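Local coordinates for glutamyl-tRNA(Gln) amidotransferase subunit B, mitochondrial (Saccharomyces cerevisiae, PDB 4N0H), which forms one subunit of a mitochondrial amidotransferase complex, built around a GatB/GatE-family catalytic domain and assembled with subunit F and one further protein chain, at residues His21-Thr26 with Leu162-Val167; Thr59-Asn64 with Asp288-Tyr293; Ser75-Ser80 with Gln192-His197; Ile133-Leu138 with Arg185-Lys190; Gly203-Gly208 with Pro230-Ile235. One frame throughout, in Å; residues are numbered along the deposited sequence.

Contact 1: residues His21-Thr26 with Leu162-Val167; sequences HTQLNT and LNRSNV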
# COMPACT_ATOMS: atom_id res chain seq x y z
N HIS B 21 -11.76 -25.05 3.86
CA HIS B 21 -11.98 -23.67 4.26
C HIS B 21 -13.08 -23.63 5.30
O HIS B 21 -14.13 -24.26 5.14
CB HIS B 21 -12.34 -22.80 3.06
CG HIS B 21 -11.20 -22.60 2.10
ND1 HIS B 21 -10.78 -23.58 1.23
CD2 HIS B 21 -10.39 -21.54 1.90
CE1 HIS B 21 -9.77 -23.13 0.52
NE2 HIS B 21 -9.51 -21.89 0.90
N THR B 22 -12.83 -22.89 6.37
CA THR B 22 -13.76 -22.83 7.48
C THR B 22 -14.01 -21.39 7.93
O THR B 22 -13.08 -20.67 8.28
CB THR B 22 -13.23 -23.66 8.67
OG1 THR B 22 -13.50 -25.05 8.43
CG2 THR B 22 -13.90 -23.25 9.95
N GLN B 23 -15.28 -20.98 7.89
CA GLN B 23 -15.66 -19.66 8.37
C GLN B 23 -15.56 -19.60 9.88
O GLN B 23 -16.16 -20.42 10.57
CB GLN B 23 -17.09 -19.31 7.94
CG GLN B 23 -17.25 -18.95 6.48
CD GLN B 23 -18.62 -18.38 6.16
OE1 GLN B 23 -19.63 -18.77 6.76
NE2 GLN B 23 -18.67 -17.45 5.22
N LEU B 24 -14.80 -18.64 10.39
CA LEU B 24 -14.70 -18.44 11.83
C LEU B 24 -15.91 -17.69 12.36
O LEU B 24 -16.43 -16.79 11.69
CB LEU B 24 -13.41 -17.68 12.18
CG LEU B 24 -12.10 -18.37 11.81
CD1 LEU B 24 -10.92 -17.61 12.41
CD2 LEU B 24 -12.09 -19.82 12.26
N ASN B 25 -16.37 -18.05 13.55
CA ASN B 25 -17.47 -17.32 14.16
C ASN B 25 -17.00 -16.29 15.18
O ASN B 25 -17.47 -16.25 16.32
CB ASN B 25 -18.54 -18.26 14.75
CG ASN B 25 -17.95 -19.34 15.63
OD1 ASN B 25 -18.46 -20.46 15.67
ND2 ASN B 25 -16.88 -19.02 16.34
N THR B 26 -16.05 -15.47 14.77
CA THR B 26 -15.69 -14.28 15.53
C THR B 26 -16.88 -13.34 15.46
O THR B 26 -17.70 -13.42 14.54
CB THR B 26 -14.47 -13.58 14.91
OG1 THR B 26 -14.73 -13.30 13.54
CG2 THR B 26 -13.24 -14.47 15.02
N LEU B 162 -21.98 -7.91 -0.37
CA LEU B 162 -20.67 -7.91 0.26
C LEU B 162 -20.72 -8.13 1.78
O LEU B 162 -19.72 -7.92 2.47
CB LEU B 162 -19.90 -6.62 -0.08
CG LEU B 162 -19.59 -6.43 -1.58
CD1 LEU B 162 -18.89 -5.10 -1.86
CD2 LEU B 162 -18.76 -7.60 -2.11
N ASN B 163 -21.87 -8.55 2.29
CA ASN B 163 -21.99 -8.89 3.71
C ASN B 163 -20.95 -9.93 4.11
O ASN B 163 -20.39 -9.88 5.21
CB ASN B 163 -23.39 -9.41 4.07
CG ASN B 163 -24.41 -8.30 4.30
OD1 ASN B 163 -24.06 -7.13 4.48
ND2 ASN B 163 -25.69 -8.67 4.32
N ARG B 164 -20.69 -10.89 3.22
CA ARG B 164 -19.78 -11.98 3.53
C ARG B 164 -18.32 -11.64 3.19
O ARG B 164 -17.40 -12.34 3.60
CB ARG B 164 -20.20 -13.26 2.79
CG ARG B 164 -19.53 -14.52 3.29
CD ARG B 164 -19.82 -15.71 2.39
NE ARG B 164 -19.10 -15.63 1.12
CZ ARG B 164 -19.28 -16.47 0.11
NH1 ARG B 164 -18.58 -16.33 -1.01
NH2 ARG B 164 -20.17 -17.45 0.21
N SER B 165 -18.12 -10.55 2.46
CA SER B 165 -16.76 -10.13 2.13
C SER B 165 -16.05 -9.75 3.41
O SER B 165 -16.63 -9.08 4.27
CB SER B 165 -16.78 -8.95 1.16
OG SER B 165 -15.47 -8.70 0.67
N ASN B 166 -14.80 -10.21 3.56
CA ASN B 166 -13.96 -9.89 4.71
C ASN B 166 -14.29 -10.69 5.97
O ASN B 166 -13.75 -10.44 7.05
CB ASN B 166 -13.96 -8.37 4.96
CG ASN B 166 -12.88 -7.94 5.92
OD1 ASN B 166 -11.78 -8.50 5.94
ND2 ASN B 166 -13.18 -6.94 6.73
N VAL B 167 -15.17 -11.68 5.84
CA VAL B 167 -15.41 -12.65 6.91
C VAL B 167 -14.15 -13.51 7.07
O VAL B 167 -13.53 -13.89 6.08
CB VAL B 167 -16.64 -13.54 6.58
CG1 VAL B 167 -16.67 -14.82 7.42
CG2 VAL B 167 -17.94 -12.73 6.74
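Gln23, the last residue of strand 14-23, and Val167, which closes a type II turn beginning at Arg164, bring the two backbones nearest, with their CA atoms 7.2 Å apart. The turn is held by Val167 N bonding to Arg164 O at 3.2 Å. Asn166 takes its third position with positive phi, a conformation that asparagine tolerates better than most residues. Across the gap it is the amide of Gln23 that does the touching. Its NE2 lies 3.5 Å from Arg164 CD, against the aliphatic part of that chain, and 4.0 Å from Val167 CG1. Arg164 starts with CG anti to its backbone N (chi1 -166°) and bends at chi3; it crosses Gln23 at about a right angle, and the amide and guanidinium planes stand 86° apart. This is packing, not pairing. Each polar end has its main partner outside the two segments: Gln23 NE2 bonds to Asp143 OD1, and the Arg164 guanidinium has Thr144. Arginine suits its place because its stem, CG and CD, offers apolar surface, and glutamine lays against it the same NE2 that bonds to Asp143. Backbone bonds then pair Thr22 with Ile170 and Leu24 with Pro168. The arrangement is thus a tight beta turn delivering the chain into strand 168-174, the antiparallel neighbour of strand 14-23.

Contact 2: residues Thr59-Asn64 with Asp288-Tyr293; sequences TQPVLN and DPELPY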
# COMPACT_ATOMS: atom_id res chain seq x y z
N THR B 59 -9.46 3.72 2.57
CA THR B 59 -9.71 2.82 3.70
C THR B 59 -8.54 1.85 3.88
O THR B 59 -7.79 1.59 2.95
CB THR B 59 -11.01 2.00 3.54
OG1 THR B 59 -10.95 1.24 2.32
CG2 THR B 59 -12.22 2.93 3.50
N GLN B 60 -8.40 1.31 5.10
CA GLN B 60 -7.26 0.47 5.45
C GLN B 60 -7.66 -0.74 6.30
O GLN B 60 -8.56 -0.65 7.13
CB GLN B 60 -6.22 1.28 6.22
CG GLN B 60 -5.60 2.41 5.42
CD GLN B 60 -4.73 3.30 6.28
OE1 GLN B 60 -5.23 4.06 7.10
NE2 GLN B 60 -3.41 3.18 6.12
N PRO B 61 -6.97 -1.88 6.10
CA PRO B 61 -7.23 -3.08 6.91
C PRO B 61 -6.62 -2.97 8.30
O PRO B 61 -5.52 -2.43 8.46
CB PRO B 61 -6.51 -4.18 6.12
CG PRO B 61 -5.38 -3.47 5.44
CD PRO B 61 -5.92 -2.10 5.09
N VAL B 62 -7.36 -3.46 9.30
CA VAL B 62 -6.84 -3.62 10.66
C VAL B 62 -7.20 -5.03 11.16
O VAL B 62 -8.38 -5.39 11.21
CB VAL B 62 -7.41 -2.58 11.64
CG1 VAL B 62 -6.92 -2.85 13.06
CG2 VAL B 62 -7.04 -1.16 11.20
N LEU B 63 -6.19 -5.81 11.52
CA LEU B 63 -6.41 -7.21 11.89
C LEU B 63 -7.24 -7.38 13.17
O LEU B 63 -6.97 -6.76 14.21
CB LEU B 63 -5.08 -7.96 12.01
CG LEU B 63 -5.18 -9.45 12.34
CD1 LEU B 63 -6.03 -10.18 11.32
CD2 LEU B 63 -3.78 -10.06 12.43
N ASN B 64 -8.27 -8.23 13.08
CA ASN B 64 -9.06 -8.64 14.22
C ASN B 64 -8.27 -9.69 15.00
O ASN B 64 -8.01 -10.78 14.48
CB ASN B 64 -10.38 -9.23 13.75
CG ASN B 64 -11.33 -9.56 14.89
OD1 ASN B 64 -10.92 -9.75 16.04
ND2 ASN B 64 -12.61 -9.65 14.57
N ASP B 288 1.53 -7.91 1.90
CA ASP B 288 0.84 -6.65 2.11
C ASP B 288 1.81 -5.62 2.69
O ASP B 288 2.52 -5.90 3.66
CB ASP B 288 -0.37 -6.82 3.01
CG ASP B 288 -1.26 -5.59 3.01
OD1 ASP B 288 -1.03 -4.68 3.83
OD2 ASP B 288 -2.19 -5.54 2.18
N PRO B 289 1.86 -4.43 2.08
CA PRO B 289 2.82 -3.40 2.50
C PRO B 289 2.37 -2.61 3.73
O PRO B 289 3.17 -1.84 4.26
CB PRO B 289 2.93 -2.49 1.28
CG PRO B 289 1.63 -2.66 0.57
CD PRO B 289 1.18 -4.07 0.82
N GLU B 290 1.14 -2.81 4.18
CA GLU B 290 0.60 -2.06 5.32
C GLU B 290 0.51 -2.87 6.61
O GLU B 290 0.82 -2.36 7.69
CB GLU B 290 -0.78 -1.51 4.98
CG GLU B 290 -0.80 -0.49 3.87
CD GLU B 290 -2.09 0.30 3.84
OE1 GLU B 290 -3.17 -0.32 3.79
OE2 GLU B 290 -2.02 1.55 3.90
N LEU B 291 0.08 -4.12 6.51
CA LEU B 291 -0.16 -4.94 7.69
C LEU B 291 1.14 -5.37 8.36
O LEU B 291 2.08 -5.79 7.70
CB LEU B 291 -1.00 -6.16 7.33
CG LEU B 291 -2.41 -5.85 6.82
CD1 LEU B 291 -3.01 -7.05 6.11
CD2 LEU B 291 -3.30 -5.40 7.97
N PRO B 292 1.20 -5.25 9.70
CA PRO B 292 2.37 -5.71 10.44
C PRO B 292 2.47 -7.23 10.40
O PRO B 292 1.44 -7.89 10.26
CB PRO B 292 2.08 -5.27 11.88
CG PRO B 292 0.98 -4.25 11.78
CD PRO B 292 0.18 -4.65 10.58
N TYR B 293 3.67 -7.78 10.51
CA TYR B 293 3.85 -9.22 10.68
C TYR B 293 3.09 -9.70 11.91
O TYR B 293 2.90 -8.95 12.86
CB TYR B 293 5.33 -9.56 10.89
CG TYR B 293 6.23 -9.33 9.70
CD1 TYR B 293 5.88 -9.77 8.43
CD2 TYR B 293 7.45 -8.69 9.86
CE1 TYR B 293 6.73 -9.57 7.35
CE2 TYR B 293 8.29 -8.48 8.79
CZ TYR B 293 7.93 -8.91 7.54
OH TYR B 293 8.79 -8.69 6.48
O HOH W 1 -5.28 -0.07 2.10
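Pro61 and Leu291 mark the closest backbone approach of two irregular segments, their CA atoms 7.4 Å apart. The segment 288-293 is shaped by an Asx turn that extends into an Asx motif: Asp288 OD1 accepts from Glu290 N at 2.9 Å and from Leu291 N at 3.0 Å. Two bonds to one oxygen fix the carboxylate, while its other oxygen, OD2, forms a salt bridge with Arg90. Aspartate suits this place because its short side chain can fold back on the following amides. The curl presents Glu290 and Leu291 to the loop 59-64. Leu291 brings CD2 against the CB-CG side of the Pro61 ring, 3.8 Å from CG, a compact apolar pairing of a branched chain with a rigid ring. Beside it Glu290 extends fully beyond CG, which sits beside the backbone N (chi1 -64°), and carries its carboxylate across Gln60. Gln60 NE2 donates to Glu290 OE2 at 3.1 Å in a nearly straight bond (168°), approaching from above the carboxylate plane, while Glu290 OE2 lies in the plane of the Gln60 amide. Both ends have further partners outside the two segments, on the chain of another protein: a basic side chain of that chain pairs in a salt bridge with Glu290 OE2, which probably favours its charged form, and an acidic one accepts from Gln60 NE2. Glu290 OE1, 3.5 Å from Pro61 CD, receives a hydrogen bond of 2.7 Å from a water that also donates to Thr59 O, 3.1 Å away.

Contact 3: residues Ser75-Ser80 with Gln192-His197; sequences SLALGS and QNLVRH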
# COMPACT_ATOMS: atom_id res chain seq x y z
N SER B 75 -4.37 -24.57 16.11
CA SER B 75 -2.98 -25.03 15.97
C SER B 75 -2.60 -25.93 17.14
O SER B 75 -1.97 -26.97 16.96
CB SER B 75 -2.02 -23.85 15.90
OG SER B 75 -2.36 -22.97 14.85
N LEU B 76 -2.98 -25.52 18.35
CA LEU B 76 -2.67 -26.27 19.56
C LEU B 76 -3.38 -27.63 19.55
O LEU B 76 -2.78 -28.64 19.90
CB LEU B 76 -3.07 -25.47 20.80
CG LEU B 76 -2.17 -24.27 21.11
CD1 LEU B 76 -2.76 -23.43 22.24
CD2 LEU B 76 -0.77 -24.74 21.47
N ALA B 77 -4.64 -27.63 19.14
CA ALA B 77 -5.41 -28.87 19.09
C ALA B 77 -4.83 -29.87 18.10
O ALA B 77 -4.91 -31.08 18.31
CB ALA B 77 -6.87 -28.57 18.75
N LEU B 78 -4.23 -29.36 17.03
CA LEU B 78 -3.64 -30.20 15.99
C LEU B 78 -2.18 -30.56 16.28
O LEU B 78 -1.62 -31.45 15.64
CB LEU B 78 -3.72 -29.50 14.63
CG LEU B 78 -5.09 -29.13 14.09
CD1 LEU B 78 -4.93 -28.31 12.82
CD2 LEU B 78 -5.95 -30.37 13.82
N GLY B 79 -1.57 -29.86 17.23
CA GLY B 79 -0.16 -30.04 17.49
C GLY B 79 0.69 -29.40 16.41
O GLY B 79 1.81 -29.83 16.14
N SER B 80 0.16 -28.36 15.77
CA SER B 80 0.88 -27.67 14.71
C SER B 80 1.97 -26.78 15.30
O SER B 80 1.87 -26.35 16.45
CB SER B 80 -0.07 -26.82 13.88
OG SER B 80 -1.13 -27.61 13.36
N GLN B 192 -15.01 -31.48 11.79
CA GLN B 192 -16.23 -30.74 12.09
C GLN B 192 -16.46 -30.67 13.59
O GLN B 192 -16.70 -29.59 14.14
CB GLN B 192 -17.44 -31.41 11.43
CG GLN B 192 -17.65 -31.05 9.97
CD GLN B 192 -18.95 -31.62 9.43
OE1 GLN B 192 -19.08 -32.83 9.25
NE2 GLN B 192 -19.92 -30.75 9.19
N ASN B 193 -16.40 -31.82 14.25
CA ASN B 193 -16.55 -31.88 15.70
C ASN B 193 -15.53 -31.03 16.44
O ASN B 193 -15.87 -30.33 17.41
CB ASN B 193 -16.48 -33.32 16.19
CG ASN B 193 -17.85 -33.94 16.34
OD1 ASN B 193 -18.46 -34.36 15.36
ND2 ASN B 193 -18.34 -33.99 17.57
N LEU B 194 -14.28 -31.08 15.99
CA LEU B 194 -13.21 -30.31 16.61
C LEU B 194 -13.45 -28.79 16.57
O LEU B 194 -13.35 -28.12 17.60
CB LEU B 194 -11.86 -30.62 15.94
CG LEU B 194 -10.67 -29.86 16.52
CD1 LEU B 194 -10.36 -30.35 17.93
CD2 LEU B 194 -9.44 -29.98 15.63
N VAL B 195 -13.76 -28.25 15.40
CA VAL B 195 -13.93 -26.80 15.29
C VAL B 195 -15.13 -26.31 16.12
O VAL B 195 -15.09 -25.22 16.69
CB VAL B 195 -14.05 -26.30 13.83
CG1 VAL B 195 -12.81 -26.70 13.03
CG2 VAL B 195 -15.30 -26.83 13.16
N ARG B 196 -16.16 -27.14 16.21
CA ARG B 196 -17.33 -26.81 17.03
C ARG B 196 -16.98 -26.91 18.52
O ARG B 196 -17.42 -26.09 19.32
CB ARG B 196 -18.50 -27.75 16.71
CG ARG B 196 -19.02 -27.62 15.28
CD ARG B 196 -20.06 -28.69 14.97
NE ARG B 196 -21.22 -28.60 15.86
CZ ARG B 196 -22.30 -27.86 15.62
NH1 ARG B 196 -22.38 -27.13 14.51
NH2 ARG B 196 -23.30 -27.84 16.49
N HIS B 197 -16.19 -27.91 18.87
CA HIS B 197 -15.77 -28.11 20.25
C HIS B 197 -14.85 -26.99 20.73
O HIS B 197 -14.89 -26.60 21.90
CB HIS B 197 -15.07 -29.47 20.39
CG HIS B 197 -14.79 -29.85 21.81
ND1 HIS B 197 -15.77 -29.92 22.77
CD2 HIS B 197 -13.63 -30.19 22.42
CE1 HIS B 197 -15.23 -30.29 23.92
NE2 HIS B 197 -13.93 -30.46 23.74
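Leu194 reaches across to the end of helix 65-78 with both branches of its fork. Its CD1 meets Ala77 CB at 4.0 Å, and CD2 meets Leu78 CD2, also at 4.0 Å. The contact is wholly apolar and small, burying 99 Å² over both sides. Leucine suits the giving side because its forked end can meet two partners at once; with CG anti to the backbone N (chi1 180°) the fork is carried out from helix 181-197. Alanine suits the receiving side because its single methyl lets the helices come near, with the CA atoms of Ala77 and Leu194 8.3 Å apart. Leu78 comes close through its end alone. One shell out, the stop of helix 65-78 is a Schellman motif. Ser80 N bonds to Ser75 O at 2.8 Å and Gly79 N to Leu76 O at 3.2 Å, with Gly79 as the C-prime residue; its positive phi is easy for glycine and strained for most other residues. The turn sends the chain toward strand 102-120, where Ser80 OG bonds to Gly114 O and the Leu78 backbone bonds with Lys116. Leu311 packs on both Ala77 and Leu194, so the chain beyond helix 298-306 passes over this junction. Leu78 in turn rests on Ile117 and Leu138, placing the end of helix 65-78 beside helix 181-197 and against strands 102-120 and 130-142.

Contact 4: residues Ile133-Leu138 with Arg185-Lys190; sequences IGILQL and RAFIKK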
# COMPACT_ATOMS: atom_id res chain seq x y z
N ILE B 133 -3.48 -38.53 9.99
CA ILE B 133 -3.51 -37.66 8.83
C ILE B 133 -2.71 -36.40 9.12
O ILE B 133 -3.14 -35.57 9.93
CB ILE B 133 -4.96 -37.25 8.47
CG1 ILE B 133 -5.85 -38.49 8.31
CG2 ILE B 133 -4.98 -36.41 7.21
CD1 ILE B 133 -5.49 -39.35 7.13
N GLY B 134 -1.56 -36.26 8.48
CA GLY B 134 -0.71 -35.10 8.70
C GLY B 134 -1.27 -33.82 8.12
O GLY B 134 -1.93 -33.82 7.08
N ILE B 135 -1.01 -32.71 8.80
CA ILE B 135 -1.42 -31.39 8.32
C ILE B 135 -0.22 -30.67 7.71
O ILE B 135 0.85 -30.60 8.32
CB ILE B 135 -1.99 -30.53 9.46
CG1 ILE B 135 -3.08 -31.29 10.22
CG2 ILE B 135 -2.51 -29.20 8.93
CD1 ILE B 135 -4.27 -31.69 9.35
N LEU B 136 -0.39 -30.14 6.50
CA LEU B 136 0.66 -29.39 5.84
C LEU B 136 0.78 -28.02 6.50
O LEU B 136 1.83 -27.66 7.04
CB LEU B 136 0.35 -29.21 4.35
CG LEU B 136 1.47 -29.02 3.32
CD1 LEU B 136 0.87 -28.60 1.99
CD2 LEU B 136 2.53 -28.04 3.76
N GLN B 137 -0.31 -27.26 6.46
CA GLN B 137 -0.30 -25.91 6.99
C GLN B 137 -1.70 -25.39 7.30
O GLN B 137 -2.71 -26.00 6.96
CB GLN B 137 0.39 -24.96 6.01
CG GLN B 137 -0.33 -24.84 4.68
CD GLN B 137 0.50 -24.11 3.65
OE1 GLN B 137 0.01 -23.22 2.96
NE2 GLN B 137 1.77 -24.48 3.53
N LEU B 138 -1.73 -24.22 7.94
CA LEU B 138 -2.94 -23.61 8.45
C LEU B 138 -2.84 -22.13 8.11
O LEU B 138 -1.87 -21.48 8.49
CB LEU B 138 -2.96 -23.83 9.96
CG LEU B 138 -4.23 -23.75 10.81
CD1 LEU B 138 -4.06 -24.68 12.00
CD2 LEU B 138 -4.46 -22.33 11.27
N ARG B 185 -14.08 -39.58 4.93
CA ARG B 185 -15.33 -39.36 5.65
C ARG B 185 -15.11 -39.19 7.16
O ARG B 185 -15.70 -38.31 7.78
CB ARG B 185 -16.32 -40.50 5.38
CG ARG B 185 -17.50 -40.53 6.34
CD ARG B 185 -18.58 -41.52 5.91
NE ARG B 185 -19.49 -40.94 4.92
CZ ARG B 185 -19.61 -41.36 3.67
NH1 ARG B 185 -18.88 -42.38 3.23
NH2 ARG B 185 -20.47 -40.76 2.85
N ALA B 186 -14.25 -40.04 7.73
CA ALA B 186 -13.98 -40.00 9.17
C ALA B 186 -13.25 -38.72 9.58
O ALA B 186 -13.47 -38.19 10.66
CB ALA B 186 -13.19 -41.23 9.60
N PHE B 187 -12.37 -38.24 8.71
CA PHE B 187 -11.60 -37.02 8.98
C PHE B 187 -12.49 -35.78 8.99
O PHE B 187 -12.44 -34.97 9.91
CB PHE B 187 -10.48 -36.86 7.96
CG PHE B 187 -9.63 -35.64 8.18
CD1 PHE B 187 -8.51 -35.70 8.99
CD2 PHE B 187 -9.94 -34.44 7.56
CE1 PHE B 187 -7.72 -34.58 9.20
CE2 PHE B 187 -9.16 -33.31 7.76
CZ PHE B 187 -8.05 -33.38 8.58
N ILE B 188 -13.30 -35.64 7.94
CA ILE B 188 -14.22 -34.52 7.83
C ILE B 188 -15.16 -34.47 9.03
O ILE B 188 -15.42 -33.41 9.59
CB ILE B 188 -15.05 -34.61 6.53
CG1 ILE B 188 -14.13 -34.48 5.31
CG2 ILE B 188 -16.13 -33.55 6.50
CD1 ILE B 188 -14.84 -34.66 3.99
N LYS B 189 -15.63 -35.65 9.44
CA LYS B 189 -16.51 -35.78 10.59
C LYS B 189 -15.84 -35.30 11.87
O LYS B 189 -16.42 -34.54 12.64
CB LYS B 189 -16.96 -37.23 10.75
CG LYS B 189 -18.10 -37.44 11.72
CD LYS B 189 -18.21 -38.90 12.12
CE LYS B 189 -19.62 -39.26 12.57
NZ LYS B 189 -20.57 -39.26 11.42
N LYS B 190 -14.61 -35.75 12.10
CA LYS B 190 -13.88 -35.38 13.31
C LYS B 190 -13.44 -33.91 13.27
O LYS B 190 -13.45 -33.23 14.30
CB LYS B 190 -12.67 -36.29 13.54
CG LYS B 190 -11.96 -36.01 14.86
CD LYS B 190 -10.82 -36.99 15.12
CE LYS B 190 -11.32 -38.42 15.19
NZ LYS B 190 -10.40 -39.31 15.94
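Phe187 leaves its helix with CG anti to the backbone N (chi1 -179°), which carries the ring toward strand 130-142. There Ile133, whose CG2 is the branch anti to the backbone N, meets the CD1-CE1 side of the ring obliquely. CG2 lies 3.8 Å from Phe187 CE1, while CB and CG1 each lie 3.9 Å from Phe187 CD1. Ile135 reaches in with the end of its chain, and its CD1 sits at the ring edge, near the plane, 4.2 Å from Phe187 CZ. A beta-branched residue suits a strand because its bulk lies close to the backbone, and phenylalanine suits the helix because it is long enough to bridge to the sheet and its broad apolar ring can touch both isoleucines. Phe178 meets the same ring edge-to-face, and Ile117 and Thr174, from the neighbouring strands, also touch Phe187. Just beyond Ile135 the strand carries a classic beta bulge, in which Leu136 and Gln137 both face Val173. The extra residue shifts the alternation, so that Leu138, like Ile133 and Ile135, is turned to the helix-bearing side and packs on Leu74 of helix 65-78. With Ile133 and Ile135 meeting one aromatic ring, the arrangement is that of an alpha/beta layer, a helix lying on one face of a mixed sheet.

Contact 5: residues Gly203-Gly208 with Pro230-Ile235; sequences GDLETG and PNTSSI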
# COMPACT_ATOMS: atom_id res chain seq x y z
N GLY B 203 -18.74 -25.35 11.60
CA GLY B 203 -18.30 -26.49 10.81
C GLY B 203 -19.37 -27.06 9.89
O GLY B 203 -19.29 -28.22 9.48
N ASP B 204 -20.36 -26.24 9.55
CA ASP B 204 -21.49 -26.73 8.78
C ASP B 204 -21.24 -26.67 7.27
O ASP B 204 -21.05 -25.60 6.70
CB ASP B 204 -22.76 -25.96 9.13
CG ASP B 204 -24.00 -26.58 8.52
OD1 ASP B 204 -25.03 -25.87 8.41
OD2 ASP B 204 -23.96 -27.77 8.14
N LEU B 205 -21.24 -27.84 6.64
CA LEU B 205 -21.05 -27.94 5.19
C LEU B 205 -22.27 -27.44 4.43
O LEU B 205 -22.15 -26.94 3.31
CB LEU B 205 -20.74 -29.38 4.80
CG LEU B 205 -19.37 -29.94 5.19
CD1 LEU B 205 -19.34 -31.45 5.01
CD2 LEU B 205 -18.30 -29.28 4.35
N GLU B 206 -23.45 -27.56 5.04
CA GLU B 206 -24.70 -27.15 4.40
C GLU B 206 -24.77 -25.64 4.17
O GLU B 206 -25.24 -25.19 3.12
CB GLU B 206 -25.90 -27.63 5.21
N THR B 207 -24.31 -24.87 5.14
CA THR B 207 -24.39 -23.41 5.07
C THR B 207 -23.20 -22.78 4.35
O THR B 207 -23.21 -21.59 4.04
CB THR B 207 -24.48 -22.77 6.47
OG1 THR B 207 -23.39 -23.24 7.28
CG2 THR B 207 -25.80 -23.12 7.13
N GLY B 208 -22.16 -23.58 4.10
CA GLY B 208 -20.94 -23.05 3.51
C GLY B 208 -19.96 -22.58 4.57
O GLY B 208 -18.90 -22.05 4.25
N PRO B 230 -20.46 -29.55 -2.61
CA PRO B 230 -21.36 -28.86 -1.68
C PRO B 230 -21.64 -29.61 -0.38
O PRO B 230 -21.97 -28.98 0.62
CB PRO B 230 -22.66 -28.72 -2.49
CG PRO B 230 -22.43 -29.46 -3.81
CD PRO B 230 -21.21 -30.29 -3.64
N ASN B 231 -21.52 -30.93 -0.39
CA ASN B 231 -21.80 -31.73 0.80
C ASN B 231 -20.96 -32.99 0.84
O ASN B 231 -20.43 -33.42 -0.18
CB ASN B 231 -23.29 -32.09 0.86
CG ASN B 231 -23.79 -32.67 -0.45
OD1 ASN B 231 -24.46 -31.98 -1.23
ND2 ASN B 231 -23.46 -33.92 -0.71
N THR B 232 -20.86 -33.59 2.03
CA THR B 232 -20.00 -34.75 2.24
C THR B 232 -20.31 -35.89 1.26
O THR B 232 -19.40 -36.60 0.83
CB THR B 232 -20.09 -35.26 3.70
OG1 THR B 232 -20.27 -36.69 3.70
CG2 THR B 232 -21.24 -34.60 4.43
N SER B 233 -21.58 -36.05 0.91
CA SER B 233 -21.99 -37.07 -0.04
C SER B 233 -21.37 -36.84 -1.42
O SER B 233 -20.99 -37.79 -2.10
CB SER B 233 -23.52 -37.11 -0.16
OG SER B 233 -23.92 -37.82 -1.31
N SER B 234 -21.26 -35.58 -1.82
CA SER B 234 -20.74 -35.23 -3.13
C SER B 234 -19.22 -35.37 -3.19
O SER B 234 -18.65 -35.62 -4.25
CB SER B 234 -21.13 -33.80 -3.50
OG SER B 234 -22.52 -33.59 -3.31
N ILE B 235 -18.57 -35.19 -2.04
CA ILE B 235 -17.12 -35.33 -1.96
C ILE B 235 -16.75 -36.80 -2.13
O ILE B 235 -15.88 -37.14 -2.93
CB ILE B 235 -16.59 -34.83 -0.61
CG1 ILE B 235 -17.34 -33.57 -0.17
CG2 ILE B 235 -15.10 -34.55 -0.69
CD1 ILE B 235 -16.83 -32.97 1.13
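The apolar part rests on Leu205 and Thr232. Leu205 CD1 lies 3.7 Å from Thr232 CG2 and 4.1 Å from Thr232 CB, the two side chains crossing at about a right angle. Leucine suits this place because its other neighbours, Ile188, Met210 and Val212, make a largely apolar setting, while threonine offers a methyl to it from the start of a helix. The same Leu205 CD1 comes 4.0 Å from Thr232 N, an amide buried here without any partner in the model. Among the backbone groups, Asn231 occupies the N-cap position of helix 232-248, and its carbonyl oxygen opens the helix by accepting from Ser234 N at 2.8 Å and from Ile235 N at 3.2 Å. The facing loop has a motif of its own, an Asx turn: Glu206 N donates to Asp204 OD2 at 3.1 Å, meeting the carboxylate from well above its plane (74°). That turn leads to Gly208, whose backbone angles would jam a side chain against the preceding carbonyl. The one close approach of polar atoms across the segments is not a bond: Leu205 O and Pro230 O, both acceptors, lie 3.4 Å apart.

In the fold
Contact 4 is buried in the interior with hydrocarbon alone, and contact 3, about 10 Å away between centres, uses the same helix 181-197 and is equally apolar but more open. Contact 5 touches both: Ile188 packs on Leu205 and Ile235, and Gln192 NE2 probably bonds to Gly203 O. Contact 1, partly buried, belongs to the same sheet as contact 4 and meets contact 5 where Gln23 packs on Gly208 O. Contact 2, about 30 Å from contact 4 between centres and on the opposite side of the chain's centre, is probably buried in part by another protein chain, which reaches several of its residues. There charge, amide and water are added to a small apolar pairing of proline and leucine.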